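Local atomic coordinates of putative acetylornithine deacetylase (Sulfolobus tokodaii, PDB entry 3VPB), a protein that probably catalyses the ATP-dependent joining of glutamate to the C-terminal glutamate of the carrier protein LysW in arginine biosynthesis. Residues G174-C179 against S235-E240. Residues are numbered along the deposited sequence; the frame is centred on the assembly and turned at random.
Sequences GRDIRC and SIDILE. With MG (magnesium ion), chain N; ADP (adenosine-5'-diphosphate), chain L; GLU (glutamic acid), chain M; SO4 (sulfate ion), chain P.
S235 OG sits over one face of the R178 guanidinium, above its centre, 3.4 Å from CZ. Both belong to neighbouring strands, 175-182 and 233-241, of an antiparallel sheet in the ATP-grasp domain that supplies part of the nucleotide and metal site. Bends at chi2 (54°) and chi3 (70°) turn the R178 chain toward strand 233-241, bringing NE and NH2 side-on to a single oxygen, D237 OD1, with NH2 at 2.9 Å. The other oxygen, D237 OD2, binds magnesium at 2.1 Å, beside E250, so aspartate suits a place where one carboxylate must face a metal and an arginine. NH2 also reaches sulfate O4, while NH1 forms a salt bridge with E56 of the LysW chain, which S235 OG also meets. An alanine in place of R178 would probably leave D237 OD1 and E56 of LysW without this cationic partner, and the D237 carboxylate less firmly fixed in rotation. On the same face, D176 OD1 accepts a hydrogen bond from the ribose O3' of ADP at 2.6 Å, and L239 CD1 packs against the adenine. The opposite face is largely apolar in its middle: I177 meets I238, and C179, disulfide-bonded to C189, meets I236, the branched I236 and I238 filling the space under helix 216-229. Paired backbone bonds join I177 to I238 and C179 to I236. At the end of that face R175, long enough to reach E240 with two nitrogens, meets it nearly coplanar (9°), the extended arginine giving NE to OE1 and NH2 to OE2, each at 2.8 Å and each on a syn lone pair.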
ATOM      1  N   GLY B 174      30.320 -17.606   4.522  1.00 16.90           N
ATOM      2  CA  GLY B 174      29.666 -17.038   5.676  1.00 17.03           C
ATOM      3  C   GLY B 174      29.839 -15.532   5.763  1.00 16.66           C
ATOM      4  O   GLY B 174      29.845 -14.969   6.845  1.00 16.10           O
ATOM      5  N   ARG B 175      29.998 -14.890   4.612  1.00 16.16           N
ATOM      6  CA  ARG B 175      30.211 -13.437   4.580  1.00 17.69           C
ATOM      7  C   ARG B 175      29.957 -12.925   3.176  1.00 16.84           C
ATOM      8  O   ARG B 175      29.886 -13.697   2.234  1.00 18.11           O
ATOM      9  CB  ARG B 175      31.663 -13.096   4.943  1.00 17.55           C
ATOM     10  CG  ARG B 175      32.596 -13.497   3.793  1.00 18.42           C
ATOM     11  CD  ARG B 175      34.001 -13.604   4.192  1.00 20.81           C
ATOM     12  NE  ARG B 175      34.882 -13.740   3.014  1.00 22.35           N
ATOM     13  CZ  ARG B 175      36.202 -13.717   3.100  1.00 24.38           C
ATOM     14  NH1 ARG B 175      36.750 -13.539   4.296  1.00 25.77           N
ATOM     15  NH2 ARG B 175      36.980 -13.848   2.017  1.00 23.23           N
ATOM     16  N   ASP B 176      29.838 -11.612   3.038  1.00 17.31           N
ATOM     17  CA  ASP B 176      30.067 -11.017   1.738  1.00 17.35           C
ATOM     18  C   ASP B 176      31.119  -9.915   1.861  1.00 17.21           C
ATOM     19  O   ASP B 176      31.628  -9.658   2.958  1.00 18.14           O
ATOM     20  CB  ASP B 176      28.762 -10.612   1.036  1.00 17.61           C
ATOM     21  CG  ASP B 176      28.108  -9.377   1.627  1.00 19.40           C
ATOM     22  OD1 ASP B 176      27.112  -8.936   1.015  1.00 19.55           O
ATOM     23  OD2 ASP B 176      28.595  -8.837   2.665  1.00 21.90           O
ATOM     24  N   ILE B 177      31.507  -9.326   0.740  1.00 16.03           N
ATOM     25  CA  ILE B 177      32.529  -8.308   0.764  1.00 15.08           C
ATOM     26  C   ILE B 177      31.901  -6.961   0.419  1.00 15.16           C
ATOM     27  O   ILE B 177      31.108  -6.859  -0.506  1.00 15.51           O
ATOM     28  CB  ILE B 177      33.655  -8.664  -0.196  1.00 15.30           C
ATOM     29  CG1 ILE B 177      34.326  -9.980   0.261  1.00 16.94           C
ATOM     30  CG2 ILE B 177      34.691  -7.539  -0.276  1.00 16.55           C
ATOM     31  CD1 ILE B 177      35.266 -10.584  -0.838  1.00 20.10           C
ATOM     32  N   ARG B 178      32.227  -5.953   1.214  1.00 14.85           N
ATOM     33  CA  ARG B 178      31.767  -4.597   0.979  1.00 15.43           C
ATOM     34  C   ARG B 178      33.010  -3.732   0.717  1.00 15.72           C
ATOM     35  O   ARG B 178      33.928  -3.710   1.532  1.00 15.75           O
ATOM     36  CB  ARG B 178      30.979  -4.138   2.212  1.00 16.19           C
ATOM     37  CG  ARG B 178      30.811  -2.626   2.366  1.00 17.13           C
ATOM     38  CD  ARG B 178      30.214  -1.977   1.125  1.00 21.03           C
ATOM     39  NE  ARG B 178      28.814  -2.299   0.885  1.00 24.15           N
ATOM     40  CZ  ARG B 178      27.787  -1.692   1.494  1.00 23.60           C
ATOM     41  NH1 ARG B 178      27.996  -0.740   2.401  1.00 19.84           N
ATOM     42  NH2 ARG B 178      26.538  -2.039   1.197  1.00 20.39           N
ATOM     43  N   CYS B 179      33.030  -3.054  -0.426  1.00 15.92           N
ATOM     44  CA  CYS B 179      34.068  -2.068  -0.760  1.00 16.73           C
ATOM     45  C   CYS B 179      33.442  -0.686  -0.938  1.00 17.31           C
ATOM     46  O   CYS B 179      32.213  -0.565  -1.148  1.00 16.86           O
ATOM     47  CB  CYS B 179      34.772  -2.486  -2.048  1.00 17.57           C
ATOM     48  SG  CYS B 179      35.392  -4.195  -1.941  1.00 24.20           S
ATOM     49  N   SER B 235      29.235   2.422  -2.695  1.00 15.62           N
ATOM     50  CA  SER B 235      29.662   1.141  -2.154  1.00 15.53           C
ATOM     51  C   SER B 235      29.337   0.025  -3.135  1.00 15.00           C
ATOM     52  O   SER B 235      28.500   0.175  -4.053  1.00 14.32           O
ATOM     53  CB  SER B 235      29.049   0.874  -0.764  1.00 16.37           C
ATOM     54  OG  SER B 235      27.654   0.750  -0.868  1.00 19.05           O
ATOM     55  N   ILE B 236      30.046  -1.089  -2.968  1.00 14.41           N
ATOM     56  CA  ILE B 236      29.887  -2.237  -3.837  1.00 15.26           C
ATOM     57  C   ILE B 236      29.822  -3.475  -2.948  1.00 15.72           C
ATOM     58  O   ILE B 236      30.619  -3.613  -1.991  1.00 14.62           O
ATOM     59  CB  ILE B 236      31.083  -2.404  -4.811  1.00 15.66           C
ATOM     60  CG1 ILE B 236      31.474  -1.085  -5.491  1.00 19.37           C
ATOM     61  CG2 ILE B 236      30.751  -3.436  -5.902  1.00 16.79           C
ATOM     62  CD1 ILE B 236      32.386  -0.096  -4.655  1.00 18.29           C
ATOM     63  N   ASP B 237      28.861  -4.353  -3.257  1.00 15.19           N
ATOM     64  CA  ASP B 237      28.711  -5.628  -2.576  1.00 16.71           C
ATOM     65  C   ASP B 237      29.223  -6.714  -3.518  1.00 15.97           C
ATOM     66  O   ASP B 237      28.804  -6.801  -4.686  1.00 15.02           O
ATOM     67  CB  ASP B 237      27.232  -5.957  -2.258  1.00 16.63           C
ATOM     68  CG  ASP B 237      26.592  -5.040  -1.224  1.00 18.50           C
ATOM     69  OD1 ASP B 237      27.055  -3.914  -0.985  1.00 21.93           O
ATOM     70  OD2 ASP B 237      25.560  -5.470  -0.622  1.00 19.56           O
ATOM     71  N   ILE B 238      30.112  -7.562  -2.997  1.00 16.26           N
ATOM     72  CA  ILE B 238      30.634  -8.689  -3.774  1.00 16.35           C
ATOM     73  C   ILE B 238      30.437 -10.031  -3.050  1.00 16.41           C
ATOM     74  O   ILE B 238      30.571 -10.123  -1.831  1.00 16.61           O
ATOM     75  CB  ILE B 238      32.123  -8.441  -4.135  1.00 16.41           C
ATOM     76  CG1 ILE B 238      32.184  -7.370  -5.229  1.00 19.10           C
ATOM     77  CG2 ILE B 238      32.828  -9.755  -4.583  1.00 16.24           C
ATOM     78  CD1 ILE B 238      33.555  -6.755  -5.423  1.00 24.11           C
ATOM     79  N   LEU B 239      30.042 -11.047  -3.825  1.00 15.85           N
ATOM     80  CA  LEU B 239      29.872 -12.404  -3.339  1.00 16.71           C
ATOM     81  C   LEU B 239      30.991 -13.270  -3.892  1.00 16.74           C
ATOM     82  O   LEU B 239      31.550 -12.986  -4.970  1.00 17.20           O
ATOM     83  CB  LEU B 239      28.526 -12.988  -3.781  1.00 16.87           C
ATOM     84  CG  LEU B 239      27.296 -12.250  -3.243  1.00 17.88           C
ATOM     85  CD1 LEU B 239      26.067 -12.598  -4.082  1.00 16.98           C
ATOM     86  CD2 LEU B 239      27.135 -12.607  -1.773  1.00 17.56           C
ATOM     87  N   GLU B 240      31.316 -14.335  -3.165  1.00 16.61           N
ATOM     88  CA  GLU B 240      32.435 -15.213  -3.573  1.00 17.02           C
ATOM     89  C   GLU B 240      31.872 -16.565  -3.975  1.00 17.22           C
ATOM     90  O   GLU B 240      31.254 -17.263  -3.138  1.00 17.23           O
ATOM     91  CB  GLU B 240      33.432 -15.371  -2.426  1.00 16.70           C
ATOM     92  CG  GLU B 240      34.068 -14.040  -2.013  1.00 18.03           C
ATOM     93  CD  GLU B 240      34.641 -14.079  -0.611  1.00 19.68           C
ATOM     94  OE1 GLU B 240      33.868 -14.011   0.373  1.00 21.86           O
ATOM     95  OE2 GLU B 240      35.879 -14.155  -0.485  1.00 20.60           O
TER
HETATM   96 MG    MG N 502      23.583  -5.172  -0.084  1.00 17.94          MG
HETATM   97  PB  ADP L 500      20.430  -5.051  -0.229  1.00 15.62           P
HETATM   98  O1B ADP L 500      20.461  -3.899  -1.163  1.00 17.75           O
HETATM   99  O2B ADP L 500      21.615  -5.176   0.714  1.00 18.00           O
HETATM  100  O3B ADP L 500      19.128  -5.277   0.483  1.00 15.24           O
HETATM  101  PA  ADP L 500      21.662  -7.385  -1.447  1.00 17.66           P
HETATM  102  O1A ADP L 500      21.384  -7.942  -2.840  1.00 17.86           O
HETATM  103  O2A ADP L 500      22.993  -6.782  -1.055  1.00 16.09           O
HETATM  104  O3A ADP L 500      20.464  -6.343  -1.195  1.00 18.44           O
HETATM  105  O5' ADP L 500      21.323  -8.584  -0.433  1.00 17.37           O
HETATM  106  C5' ADP L 500      21.484  -8.494   0.983  1.00 15.60           C
HETATM  107  C4' ADP L 500      22.232  -9.712   1.491  1.00 14.35           C
HETATM  108  O4' ADP L 500      21.561 -10.891   1.033  1.00 16.02           O
HETATM  109  C3' ADP L 500      23.638  -9.779   0.888  1.00 16.64           C
HETATM  110  O3' ADP L 500      24.586  -9.095   1.718  1.00 17.50           O
HETATM  111  C2' ADP L 500      23.914 -11.263   0.850  1.00 17.85           C
HETATM  112  O2' ADP L 500      24.347 -11.724   2.138  1.00 19.01           O
HETATM  113  C1' ADP L 500      22.545 -11.838   0.600  1.00 15.54           C
HETATM  114  N9  ADP L 500      22.342 -12.090  -0.840  1.00 13.90           N
HETATM  115  C8  ADP L 500      21.679 -11.314  -1.735  1.00 12.45           C
HETATM  116  N7  ADP L 500      21.677 -11.928  -2.927  1.00 13.28           N
HETATM  117  C5  ADP L 500      22.332 -13.099  -2.793  1.00 12.49           C
HETATM  118  C6  ADP L 500      22.714 -14.211  -3.671  1.00 11.34           C
HETATM  119  N6  ADP L 500      22.337 -14.202  -4.964  1.00 13.62           N
HETATM  120  N1  ADP L 500      23.370 -15.277  -3.122  1.00 14.72           N
HETATM  121  C2  ADP L 500      23.730 -15.313  -1.834  1.00 12.00           C
HETATM  122  N3  ADP L 500      23.437 -14.295  -0.985  1.00 14.50           N
HETATM  123  C4  ADP L 500      22.763 -13.197  -1.423  1.00 12.76           C
HETATM  124  N   GLU M 501      24.087  -0.686   4.581  1.00 19.83           N
HETATM  125  CA  GLU M 501      25.308  -1.468   4.916  1.00 19.65           C
HETATM  126  C   GLU M 501      24.917  -2.703   5.698  1.00 19.61           C
HETATM  127  O   GLU M 501      25.641  -3.713   5.602  1.00 19.16           O
HETATM  128  CB  GLU M 501      26.292  -0.621   5.741  1.00 20.02           C
HETATM  129  CG  GLU M 501      27.654  -1.268   5.921  1.00 20.59           C
HETATM  130  CD  GLU M 501      28.627  -0.415   6.735  1.00 21.55           C
HETATM  131  OE1 GLU M 501      28.191   0.232   7.721  1.00 20.23           O
HETATM  132  OE2 GLU M 501      29.837  -0.419   6.375  1.00 21.35           O
HETATM  133  OXT GLU M 501      23.913  -2.711   6.446  1.00 20.14           O
HETATM  134  S   SO4 P 504      23.098  -2.384   1.668  1.00 19.72           S
HETATM  135  O1  SO4 P 504      21.991  -2.078   0.754  1.00 20.98           O
HETATM  136  O2  SO4 P 504      22.557  -2.524   3.007  1.00 19.84           O
HETATM  137  O3  SO4 P 504      23.883  -3.581   1.289  1.00 18.12           O
HETATM  138  O4  SO4 P 504      23.983  -1.222   1.723  1.00 17.67           O
HETATM  139  O   HOH W   1      31.226 -14.396   0.080  1.00 25.49           O
HETATM  140  O   HOH W   2      25.734  -8.522  -1.175  1.00 32.93           O
HETATM  141  O   HOH W   3      24.224  -6.346   1.574  1.00 19.39           O